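Local coordinates for Low density lipoprotein receptor adapter protein 1 (Rattus norvegicus, PDB 3SO6) that links the LDL receptor to clathrin and the AP-2 complex for endocytosis, its phosphotyrosine-binding domain gripping the NPXY motif of the receptor tail, at residues A[123-126]-A[127-131]; A[31-34]-A[35-39]; A[20-23]-A[24-27]. All coordinates share one frame; numbering follows the deposited sequence.

Contact 1. Residues A[123-126]-A[127-131]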
loop_
_atom_site.group_PDB
_atom_site.type_symbol
_atom_site.label_atom_id
_atom_site.label_comp_id
_atom_site.label_asym_id
_atom_site.label_seq_id
_atom_site.Cartn_x
_atom_site.Cartn_y
_atom_site.Cartn_z
ATOM N N PHE A 123 -2.216 -2.952 -10.140
ATOM C CA PHE A 123 -2.903 -1.787 -10.713
ATOM C C PHE A 123 -3.119 -2.019 -12.191
ATOM O O PHE A 123 -4.172 -1.725 -12.744
ATOM C CB PHE A 123 -2.025 -0.558 -10.616
ATOM C CG PHE A 123 -1.765 -0.021 -9.223
ATOM C CD1 PHE A 123 -2.561 -0.346 -8.109
ATOM C CD2 PHE A 123 -0.727 0.950 -9.047
ATOM C CE1 PHE A 123 -2.306 0.252 -6.875
ATOM C CE2 PHE A 123 -0.512 1.565 -7.842
ATOM C CZ PHE A 123 -1.283 1.186 -6.738
ATOM N N LYS A 124 -2.106 -2.493 -12.931
ATOM C CA LYS A 124 -2.170 -2.673 -14.380
ATOM C C LYS A 124 -3.191 -3.737 -14.770
ATOM O O LYS A 124 -4.049 -3.524 -15.637
ATOM C CB LYS A 124 -0.781 -3.041 -14.915
ATOM C CG LYS A 124 -0.817 -3.235 -16.458
ATOM C CD LYS A 124 0.631 -3.545 -17.052
ATOM C CE LYS A 124 0.633 -3.266 -18.575
ATOM N NZ LYS A 124 0.421 -4.487 -19.295
ATOM N N VAL A 125 -3.145 -4.885 -14.097
ATOM C CA VAL A 125 -4.068 -5.959 -14.426
ATOM C C VAL A 125 -5.489 -5.525 -14.022
ATOM O O VAL A 125 -6.433 -5.779 -14.812
ATOM C CB VAL A 125 -3.626 -7.233 -13.702
ATOM C CG1 VAL A 125 -4.719 -8.315 -13.873
ATOM C CG2 VAL A 125 -2.313 -7.683 -14.277
ATOM N N ALA A 126 -5.702 -4.879 -12.905
ATOM C CA ALA A 126 -7.058 -4.377 -12.561
ATOM C C ALA A 126 -7.575 -3.432 -13.615
ATOM O O ALA A 126 -8.741 -3.495 -13.975
ATOM C CB ALA A 126 -7.044 -3.742 -11.170
ATOM N N PHE A 127 -6.711 -2.553 -14.090
ATOM C CA PHE A 127 -7.126 -1.638 -15.159
ATOM C C PHE A 127 -7.574 -2.375 -16.428
ATOM O O PHE A 127 -8.560 -2.012 -17.047
ATOM C CB PHE A 127 -6.001 -0.634 -15.454
ATOM C CG PHE A 127 -6.403 0.382 -16.491
ATOM C CD1 PHE A 127 -7.398 1.329 -16.207
ATOM C CD2 PHE A 127 -5.874 0.338 -17.738
ATOM C CE1 PHE A 127 -7.715 2.306 -17.137
ATOM C CE2 PHE A 127 -6.316 1.297 -18.734
ATOM C CZ PHE A 127 -7.255 2.244 -18.380
ATOM N N GLU A 128 -6.815 -3.413 -16.820
ATOM C CA GLU A 128 -7.233 -4.182 -17.940
ATOM C C GLU A 128 -8.548 -4.932 -17.712
ATOM O O GLU A 128 -9.339 -5.012 -18.675
ATOM C CB GLU A 128 -6.099 -5.141 -18.357
ATOM C CG GLU A 128 -4.922 -4.352 -18.876
ATOM C CD GLU A 128 -3.731 -5.199 -19.235
ATOM O OE1 GLU A 128 -3.965 -6.362 -19.720
ATOM O OE2 GLU A 128 -2.593 -4.690 -19.144
ATOM N N PHE A 129 -8.793 -5.476 -16.512
ATOM C CA PHE A 129 -10.139 -6.016 -16.273
ATOM C C PHE A 129 -11.212 -4.929 -16.414
ATOM O O PHE A 129 -12.289 -5.126 -17.005
ATOM C CB PHE A 129 -10.198 -6.596 -14.859
ATOM C CG PHE A 129 -9.717 -8.019 -14.723
ATOM C CD1 PHE A 129 -10.603 -9.062 -14.936
ATOM C CD2 PHE A 129 -8.450 -8.313 -14.267
ATOM C CE1 PHE A 129 -10.191 -10.383 -14.831
ATOM C CE2 PHE A 129 -8.048 -9.628 -14.077
ATOM C CZ PHE A 129 -8.906 -10.655 -14.403
ATOM N N TRP A 130 -10.891 -3.760 -15.899
ATOM C CA TRP A 130 -11.882 -2.680 -15.856
ATOM C C TRP A 130 -12.299 -2.268 -17.282
ATOM O O TRP A 130 -13.475 -2.024 -17.556
ATOM C CB TRP A 130 -11.312 -1.512 -15.017
ATOM C CG TRP A 130 -12.153 -0.288 -15.000
ATOM C CD1 TRP A 130 -13.119 0.022 -14.055
ATOM C CD2 TRP A 130 -12.031 0.860 -15.876
ATOM N NE1 TRP A 130 -13.688 1.254 -14.387
ATOM C CE2 TRP A 130 -13.016 1.806 -15.451
ATOM C CE3 TRP A 130 -11.252 1.156 -17.009
ATOM C CZ2 TRP A 130 -13.218 3.045 -16.118
ATOM C CZ3 TRP A 130 -11.403 2.379 -17.639
ATOM C CH2 TRP A 130 -12.419 3.320 -17.210
ATOM N N GLN A 131 -11.302 -2.251 -18.171
ATOM C CA GLN A 131 -11.544 -1.780 -19.538
ATOM C C GLN A 131 -12.518 -2.709 -20.257
ATOM O O GLN A 131 -13.217 -2.260 -21.167
ATOM C CB GLN A 131 -10.256 -1.732 -20.305
ATOM C CG GLN A 131 -9.360 -0.613 -19.907
ATOM C CD GLN A 131 -8.215 -0.550 -20.826
ATOM O OE1 GLN A 131 -7.411 -1.460 -20.828
ATOM N NE2 GLN A 131 -8.087 0.478 -21.602
#

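Contact 2. Residues A[31-34]-A[35-39]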
loop_
_atom_site.group_PDB
_atom_site.type_symbol
_atom_site.label_atom_id
_atom_site.label_comp_id
_atom_site.label_asym_id
_atom_site.label_seq_id
_atom_site.Cartn_x
_atom_site.Cartn_y
_atom_site.Cartn_z
ATOM N N ARG A 31 7.016 11.099 8.394
ATOM C CA ARG A 31 6.256 11.277 9.601
ATOM C C ARG A 31 5.990 9.948 10.262
ATOM O O ARG A 31 6.117 9.835 11.516
ATOM C CB ARG A 31 4.841 11.861 9.244
ATOM C CG ARG A 31 4.736 13.314 8.884
ATOM C CD ARG A 31 3.315 13.858 8.936
ATOM N NE ARG A 31 2.427 13.358 7.871
ATOM C CZ ARG A 31 2.411 13.793 6.590
ATOM N NH1 ARG A 31 3.349 14.588 6.117
ATOM N NH2 ARG A 31 1.483 13.379 5.745
ATOM N N ILE A 32 5.552 8.948 9.467
ATOM C CA ILE A 32 5.177 7.677 10.061
ATOM C C ILE A 32 6.428 7.035 10.671
ATOM O O ILE A 32 6.341 6.466 11.759
ATOM C CB ILE A 32 4.597 6.764 8.925
ATOM C CG1 ILE A 32 3.249 7.296 8.415
ATOM C CG2 ILE A 32 4.465 5.340 9.430
ATOM C CD1 ILE A 32 2.842 6.637 7.085
ATOM N N VAL A 33 7.535 7.041 9.973
ATOM C CA VAL A 33 8.765 6.427 10.527
ATOM C C VAL A 33 9.192 7.115 11.842
ATOM O O VAL A 33 9.543 6.450 12.793
ATOM C CB VAL A 33 9.934 6.473 9.476
ATOM C CG1 VAL A 33 11.209 6.166 10.106
ATOM C CG2 VAL A 33 9.640 5.516 8.323
ATOM N N ALA A 34 9.137 8.449 11.899
ATOM C CA ALA A 34 9.589 9.163 13.115
ATOM C C ALA A 34 8.633 8.765 14.271
ATOM O O ALA A 34 9.105 8.525 15.397
ATOM C CB ALA A 34 9.633 10.670 12.842
ATOM N N THR A 35 7.335 8.697 13.998
ATOM C CA THR A 35 6.357 8.287 15.087
ATOM C C THR A 35 6.626 6.880 15.557
ATOM O O THR A 35 6.657 6.617 16.749
ATOM C CB THR A 35 4.885 8.461 14.587
ATOM O OG1 THR A 35 4.762 9.861 14.246
ATOM C CG2 THR A 35 3.881 7.998 15.619
ATOM N N ALA A 36 6.964 5.967 14.636
ATOM C CA ALA A 36 7.169 4.579 15.036
ATOM C C ALA A 36 8.443 4.495 15.862
ATOM O O ALA A 36 8.494 3.752 16.871
ATOM C CB ALA A 36 7.293 3.724 13.776
ATOM N N LYS A 37 9.529 5.185 15.458
ATOM C CA LYS A 37 10.769 5.128 16.224
ATOM C C LYS A 37 10.559 5.664 17.592
ATOM O O LYS A 37 11.214 5.172 18.511
ATOM C CB LYS A 37 11.833 5.968 15.572
ATOM C CG LYS A 37 12.394 5.403 14.298
ATOM C CD LYS A 37 13.430 6.328 13.677
ATOM C CE LYS A 37 14.015 5.771 12.382
ATOM N NZ LYS A 37 14.897 6.860 11.820
ATOM N N ALA A 38 9.717 6.679 17.771
ATOM C CA ALA A 38 9.580 7.286 19.097
ATOM C C ALA A 38 8.644 6.457 19.970
ATOM O O ALA A 38 8.502 6.766 21.174
ATOM C CB ALA A 38 9.050 8.697 18.925
ATOM N N SER A 39 8.020 5.403 19.417
ATOM C CA SER A 39 6.933 4.714 20.100
ATOM C C SER A 39 7.438 3.861 21.262
ATOM O O SER A 39 6.678 3.610 22.224
ATOM C CB SER A 39 6.113 3.844 19.118
ATOM O OG SER A 39 6.806 2.646 18.702
#

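Contact 3. Residues A[20-23]-A[24-27]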
loop_
_atom_site.group_PDB
_atom_site.type_symbol
_atom_site.label_atom_id
_atom_site.label_comp_id
_atom_site.label_asym_id
_atom_site.label_seq_id
_atom_site.Cartn_x
_atom_site.Cartn_y
_atom_site.Cartn_z
ATOM N N LYS A 20 -1.883 11.434 -5.002
ATOM C CA LYS A 20 -0.790 10.869 -5.800
ATOM C C LYS A 20 0.333 11.774 -5.829
ATOM O O LYS A 20 0.152 12.980 -6.049
ATOM C CB LYS A 20 -1.173 10.643 -7.287
ATOM C CG LYS A 20 -2.397 9.718 -7.506
ATOM C CD LYS A 20 -2.760 9.532 -8.972
ATOM C CE LYS A 20 -4.105 8.880 -9.044
ATOM N NZ LYS A 20 -4.120 7.383 -8.984
ATOM N N GLY A 21 1.535 11.227 -5.705
ATOM C CA GLY A 21 2.728 11.988 -5.878
ATOM C C GLY A 21 3.765 11.672 -4.833
ATOM O O GLY A 21 3.527 11.529 -3.622
ATOM N N GLU A 22 4.990 11.719 -5.323
ATOM C CA GLU A 22 6.089 11.358 -4.468
ATOM C C GLU A 22 6.353 12.396 -3.354
ATOM O O GLU A 22 6.922 12.094 -2.274
ATOM C CB GLU A 22 7.395 11.102 -5.207
ATOM C CG GLU A 22 8.543 10.510 -4.389
ATOM C CD GLU A 22 9.833 10.354 -5.197
ATOM O OE1 GLU A 22 9.929 10.842 -6.377
ATOM O OE2 GLU A 22 10.800 9.788 -4.647
ATOM N N GLU A 23 5.958 13.660 -3.650
ATOM C CA GLU A 23 6.159 14.676 -2.615
ATOM C C GLU A 23 5.314 14.366 -1.373
ATOM O O GLU A 23 5.716 14.617 -0.203
ATOM C CB GLU A 23 5.899 16.079 -3.163
ATOM C CG GLU A 23 4.458 16.523 -3.327
ATOM C CD GLU A 23 3.630 15.866 -4.429
ATOM O OE1 GLU A 23 4.041 14.893 -5.093
ATOM O OE2 GLU A 23 2.504 16.323 -4.659
ATOM N N LEU A 24 4.154 13.799 -1.625
ATOM C CA LEU A 24 3.215 13.455 -0.587
ATOM C C LEU A 24 3.697 12.242 0.155
ATOM O O LEU A 24 3.672 12.210 1.402
ATOM C CB LEU A 24 1.790 13.121 -1.196
ATOM C CG LEU A 24 1.061 14.290 -1.798
ATOM C CD1 LEU A 24 0.317 13.950 -3.107
ATOM C CD2 LEU A 24 0.168 14.934 -0.763
ATOM N N SER A 25 4.051 11.196 -0.602
ATOM C CA SER A 25 4.437 9.955 0.051
ATOM C C SER A 25 5.735 10.117 0.823
ATOM O O SER A 25 5.878 9.506 1.881
ATOM C CB SER A 25 4.509 8.791 -0.939
ATOM O OG SER A 25 5.471 8.975 -1.933
ATOM N N ALA A 26 6.689 10.858 0.257
ATOM C CA ALA A 26 7.960 11.030 0.962
ATOM C C ALA A 26 7.714 11.662 2.316
ATOM O O ALA A 26 8.295 11.245 3.312
ATOM C CB ALA A 26 8.950 11.849 0.149
ATOM N N ALA A 27 6.887 12.727 2.369
ATOM C CA ALA A 27 6.659 13.403 3.651
ATOM C C ALA A 27 5.882 12.541 4.588
ATOM O O ALA A 27 6.126 12.520 5.803
ATOM C CB ALA A 27 5.978 14.747 3.430
#

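Contact 1. Residues A[123-126]-A[127-131]
Lys124 and Glu128 lie one turn apart on the C-terminal helix 109-131 of a phosphotyrosine-binding (PTB) domain, and they illustrate how two turns of one helix can carry a salt bridge, an apolar contact and a ligand-facing surface on different sides. The charged pair is a classic i to i+4 salt bridge, with Lys124 NZ 3.0 Å from Glu128 OE2 and the oxygen approached almost straight along its C-O bond. The lysine leaves the backbone with CG anti to N (chi1 -180°) and stays extended until its last torsion, where a bend at chi4 of -97° swings NZ onto the carboxylate. Glu128 OE2 thereby faces the flank of the lysine chain as well as its end, with Lys124 CG 3.5 Å away.

The apolar pair is Val125 and Phe129, which run side by side in the same direction. The CG1 branch of the valine lies 3.6 Å from Phe129 CE2, while Pro52 also touches Val125 and Leu134 adjoins the ring. On the side turned to the ligand, Phe123, Ala126, Phe127 and Trp130 all pack against the bound peptide, and Trp130 NE1 is hydrogen-bonded to the peptide backbone.

Beneath these side chains run the regular alpha-helical bonds, including Phe127 N to Phe123 O and Trp130 N to Ala126 O. The straightest of the four, at an N-H...O angle of 165°, joins Phe129 N to Val125 O. That same carbonyl oxygen, Val125 O, sits 3.3 Å from Phe129 CD2, at the ring edge and near its plane.

Contact 2. Residues A[31-34]-A[35-39]
Helix 22-38 of the PTB domain reaches its C-terminal end here, and Val33 and Lys37, one turn apart, make the side-chain contact that crosses between residues 31-34 and 35-39. It is a worked example of a lysine serving through its methylenes. Lys37 starts with CG beside the backbone N and anti to the carbonyl carbon (chi1 -72°), a setting that brings CG to 3.4 Å from Val33 O. From there the chain is fully extended and runs alongside the valine, both side chains heading the same way, until CE rests 3.6 Å from Val33 CG1. The aliphatic contact is made by CE; the ammonium nitrogen NZ of Lys37, one atom further, lies 4.1 Å from Val33 CG1.

Four backbone bonds hold the turn: Thr35 N to Arg31 O, Ala36 N to Ile32 O, Lys37 N to Val33 O and Ala38 N to Ala34 O. The third is the straightest, with an N-H...O angle of 167°, while the last, at 145°, is more bent. The hydroxyl OG1 of Thr35 lies 3.0 Å from Arg31 O.

Strand 4-16 runs against one flank of the helix: Ile32 and Ala36 rest on Leu11, and the guanidinium of Arg31 is hydrogen-bonded to Thr14 OG1 and Leu15 O. At the end of the segment Ala36 O accepts two bonds from one residue, from Ser39 N at 3.1 Å and from Ser39 OG at 2.7 Å.

Contact 3. Residues A[20-23]-A[24-27]
Leu24 folds back over Lys20 and Gly21 at the start of helix 22-38, where Gly21 takes the N-cap position. Its CB lies 3.4 Å from Gly21 O, the carbonyl that opens the helix by accepting Ser25 N in a nearly straight bond (165°) and, weakly, Leu24 N. At the next atom, a chi1 of -68° turns CG away from the carbonyl carbon and back toward the Glu23 carboxylate, whose OE2 is 3.8 Å away. At the tip, CD1 reaches back past the glycine to Lys20 O, 3.1 Å distant, and lies 3.6 Å from Glu23 OE2. The glutamate runs alongside the leucine in the same direction, and its OE2 forms a salt bridge with Arg18, which also touches the leucine. With an alanine in place of Leu24, the space between Lys20 O and the Glu23 carboxylate would probably open and the glutamate chain would lose the apolar flank it lies along. Further on, Ala26 N donates to Glu22 O over 2.8 Å.

The first turn and the loop leading into it stand next to strand 74-79: Ser25 packs on Tyr76 and Thr78, Glu22 also rests on Tyr76, and Lys20 NZ is hydrogen-bonded to Ser75 O. The bound receptor peptide joins them on this side, accepting a weak bond from Lys20 and sharing a hydrogen bond with Glu22, so the helix start borders both that edge strand and the ligand.

All three contacts lie in one PTB domain, an antiparallel sheet combined with two principal helices. Contact 3 comes first along the chain and contact 2 follows after an interval of three residues; both belong to helix 22-38, at its beginning and its end, with centres 17 Å apart. Contact 1 comes last, on helix 109-131, after all the strands have been laid down. Its centre is 35 Å from that of contact 2, on the opposite side of the chain's centre, but 24 Å from that of contact 3. Contacts 1 and 3 both border strand 74-79 and the bound peptide, so the two helices contribute to one ligand-binding region, whereas contact 2 lies against strand 4-16.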